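Local coordinates for attaching and effacing protein, pathogenesis factor (Escherichia coli, PDB 4E9L) that is a broadly conserved adhesin of the intimin/invasin family, seen here in a fragment of immunoglobulin-like domains, and elicits protection against urinary tract infections when used as an antigen, at residues E166-P171 and A182-V187. Numbering follows the deposited sequence.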
ATOM      1  N   GLU A 166      -4.969  22.377  11.335  1.00 20.14           N
ATOM      2  CA  GLU A 166      -4.650  23.474  12.231  1.00 21.72           C
ATOM      3  C   GLU A 166      -5.775  24.509  12.317  1.00 22.78           C
ATOM      4  O   GLU A 166      -6.423  24.825  11.315  1.00 21.38           O
ATOM      5  CB  GLU A 166      -3.352  24.162  11.773  1.00 24.40           C
ATOM      6  CG  GLU A 166      -2.611  24.875  12.896  1.00 44.08           C
ATOM      7  CD  GLU A 166      -1.348  25.621  12.491  1.00 76.40           C
ATOM      8  OE1 GLU A 166      -0.950  25.550  11.305  1.00 81.54           O
ATOM      9  OE2 GLU A 166      -0.748  26.276  13.374  1.00 70.13           O
ATOM     10  N   LEU A 167      -6.005  25.005  13.530  1.00 18.33           N
ATOM     11  CA  LEU A 167      -6.930  26.100  13.786  1.00 16.45           C
ATOM     12  C   LEU A 167      -6.120  27.156  14.566  1.00 21.91           C
ATOM     13  O   LEU A 167      -5.549  26.843  15.607  1.00 22.30           O
ATOM     14  CB  LEU A 167      -8.172  25.683  14.576  1.00 15.74           C
ATOM     15  CG  LEU A 167      -9.123  26.849  14.940  1.00 20.06           C
ATOM     16  CD1 LEU A 167      -9.932  27.308  13.715  1.00 20.40           C
ATOM     17  CD2 LEU A 167     -10.053  26.464  16.075  1.00 23.11           C
ATOM     18  N   ASP A 168      -6.007  28.361  14.011  1.00 19.40           N
ATOM     19  CA  ASP A 168      -5.304  29.493  14.621  1.00 19.71           C
ATOM     20  C   ASP A 168      -6.357  30.519  14.993  1.00 23.44           C
ATOM     21  O   ASP A 168      -7.201  30.854  14.158  1.00 25.69           O
ATOM     22  CB  ASP A 168      -4.320  30.122  13.620  1.00 24.18           C
ATOM     23  CG  ASP A 168      -3.114  29.276  13.261  1.00 49.93           C
ATOM     24  OD1 ASP A 168      -3.070  28.094  13.677  1.00 51.87           O
ATOM     25  OD2 ASP A 168      -2.208  29.799  12.564  1.00 61.31           O
ATOM     26  N   VAL A 169      -6.353  30.977  16.240  1.00 17.49           N
ATOM     27  CA  VAL A 169      -7.332  31.961  16.717  1.00 16.00           C
ATOM     28  C   VAL A 169      -6.602  33.171  17.288  1.00 20.48           C
ATOM     29  O   VAL A 169      -5.726  33.032  18.153  1.00 18.03           O
ATOM     30  CB  VAL A 169      -8.351  31.345  17.732  1.00 18.52           C
ATOM     31  CG1 VAL A 169      -9.438  32.346  18.131  1.00 18.13           C
ATOM     32  CG2 VAL A 169      -8.986  30.068  17.176  1.00 18.31           C
ATOM     33  N   MET A 170      -6.967  34.357  16.799  1.00 18.68           N
ATOM     34  CA  MET A 170      -6.403  35.620  17.269  1.00 18.28           C
ATOM     35  C   MET A 170      -7.557  36.599  17.611  1.00 22.76           C
ATOM     36  O   MET A 170      -8.412  36.852  16.739  1.00 22.93           O
ATOM     37  CB  MET A 170      -5.440  36.207  16.185  1.00 19.45           C
ATOM     38  CG  MET A 170      -5.006  37.673  16.413  1.00 20.72           C
ATOM     39  SD  MET A 170      -3.889  37.923  17.851  1.00 22.71           S
ATOM     40  CE  MET A 170      -2.312  37.353  17.168  1.00 19.20           C
ATOM     41  N   PRO A 171      -7.615  37.172  18.841  1.00 16.83           N
ATOM     42  CA  PRO A 171      -8.619  38.222  19.085  1.00 16.06           C
ATOM     43  C   PRO A 171      -8.162  39.499  18.378  1.00 18.37           C
ATOM     44  O   PRO A 171      -6.950  39.703  18.152  1.00 15.98           O
ATOM     45  CB  PRO A 171      -8.605  38.392  20.603  1.00 16.98           C
ATOM     46  CG  PRO A 171      -7.205  38.030  20.995  1.00 20.62           C
ATOM     47  CD  PRO A 171      -6.696  37.026  19.996  1.00 17.01           C
ATOM     48  N   ALA A 182      -1.166  34.252  18.187  1.00 17.96           N
ATOM     49  CA  ALA A 182      -2.424  33.543  18.005  1.00 17.29           C
ATOM     50  C   ALA A 182      -2.312  32.233  18.786  1.00 18.72           C
ATOM     51  O   ALA A 182      -1.198  31.767  19.016  1.00 18.36           O
ATOM     52  CB  ALA A 182      -2.630  33.231  16.527  1.00 18.69           C
ATOM     53  N   ALA A 183      -3.446  31.656  19.212  1.00 13.73           N
ATOM     54  CA  ALA A 183      -3.481  30.355  19.885  1.00 12.08           C
ATOM     55  C   ALA A 183      -3.598  29.334  18.763  1.00 18.27           C
ATOM     56  O   ALA A 183      -4.283  29.593  17.762  1.00 17.82           O
ATOM     57  CB  ALA A 183      -4.695  30.256  20.802  1.00 11.71           C
ATOM     58  N   LYS A 184      -2.906  28.205  18.887  1.00 15.66           N
ATOM     59  CA  LYS A 184      -2.944  27.197  17.825  1.00 17.28           C
ATOM     60  C   LYS A 184      -3.226  25.804  18.369  1.00 23.79           C
ATOM     61  O   LYS A 184      -2.587  25.378  19.334  1.00 24.16           O
ATOM     62  CB  LYS A 184      -1.620  27.187  17.017  1.00 19.91           C
ATOM     63  CG  LYS A 184      -1.291  28.519  16.321  1.00 35.64           C
ATOM     64  CD  LYS A 184       0.054  28.504  15.603  1.00 44.40           C
ATOM     65  CE  LYS A 184       0.304  29.811  14.890  1.00 51.44           C
ATOM     66  NZ  LYS A 184       0.974  29.606  13.578  1.00 59.57           N
ATOM     67  N   VAL A 185      -4.203  25.111  17.766  1.00 20.63           N
ATOM     68  CA  VAL A 185      -4.531  23.713  18.086  1.00 19.35           C
ATOM     69  C   VAL A 185      -4.618  22.913  16.802  1.00 23.97           C
ATOM     70  O   VAL A 185      -4.792  23.480  15.712  1.00 23.00           O
ATOM     71  CB  VAL A 185      -5.803  23.494  18.962  1.00 22.45           C
ATOM     72  CG1 VAL A 185      -5.642  24.082  20.363  1.00 22.31           C
ATOM     73  CG2 VAL A 185      -7.077  24.000  18.285  1.00 21.73           C
ATOM     74  N   THR A 186      -4.539  21.585  16.946  1.00 21.98           N
ATOM     75  CA  THR A 186      -4.749  20.643  15.865  1.00 21.59           C
ATOM     76  C   THR A 186      -6.148  20.109  16.103  1.00 23.17           C
ATOM     77  O   THR A 186      -6.435  19.579  17.180  1.00 23.07           O
ATOM     78  CB  THR A 186      -3.727  19.490  15.907  1.00 28.98           C
ATOM     79  OG1 THR A 186      -2.418  20.043  15.829  1.00 27.53           O
ATOM     80  CG2 THR A 186      -3.947  18.473  14.774  1.00 27.24           C
ATOM     81  N   VAL A 187      -7.028  20.301  15.123  1.00 17.61           N
ATOM     82  CA  VAL A 187      -8.383  19.766  15.200  1.00 16.05           C
ATOM     83  C   VAL A 187      -8.240  18.369  14.560  1.00 20.87           C
ATOM     84  O   VAL A 187      -7.790  18.261  13.421  1.00 20.05           O
ATOM     85  CB  VAL A 187      -9.430  20.659  14.494  1.00 18.19           C
ATOM     86  CG1 VAL A 187     -10.819  20.030  14.571  1.00 18.45           C
ATOM     87  CG2 VAL A 187      -9.435  22.070  15.086  1.00 17.18           C
TER
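The carboxylate of D168 carries the aliphatic chain of K184 over one of its faces, CG and CE included, with D168 OD1 3.2 Å from K184 CG. At the OD1 end of this flat group, E166 OE2 arrives close to its plane, 3.0 Å from D168 OD1. The two carboxylates are turned almost perpendicular, about 79° between planes, and K184 CD meets E166 OE2 at 3.3 Å from near the plane of the E166 group. With K184 CG beside its own backbone N (chi1 -60°), the lysine chain starts across D168; its end then brings NZ, still above the carboxylate plane, to D168 OD2 at 3.3 Å, a weak hydrogen bond within a salt bridge. The second ionic partner is more distant, E166 OE2 lying 3.8 Å from NZ.

Beneath these charges runs regular antiparallel pairing. L167 with V185 and V169 with A183 are hydrogen-bonded pairs, each closed by two nearly straight backbone bonds, such as L167 N to V185 O at 2.9 Å; E166–T186 and D168–K184 are non-hydrogen-bonded pairs. The opposite face is apolar: L167 CB packs on V187 CG2 at 3.9 Å, while V169, A183 and V185 all reach L98 of strand 95-99. Strand 165-173 also pairs with strand 132-134; L167 touches V109 of strand 108-114, and with the L98 contacts this packs the sheet on its partner in an immunoglobulin-like sandwich. Where the pairing ends, the bent M170 chain places CE 3.5 Å from A182 N.

As a worked example of a two-faced strand pair, the contact separates its chemistry cleanly: buried hydrocarbon joins the sheets, whereas the outer face holds two acids around one lysine. Their close oxygens should repel, and the ammonium probably offsets that cost; the second acid would tend to raise a carboxylate's proton affinity and the lysine to lower it, with solvent probably keeping either shift modest.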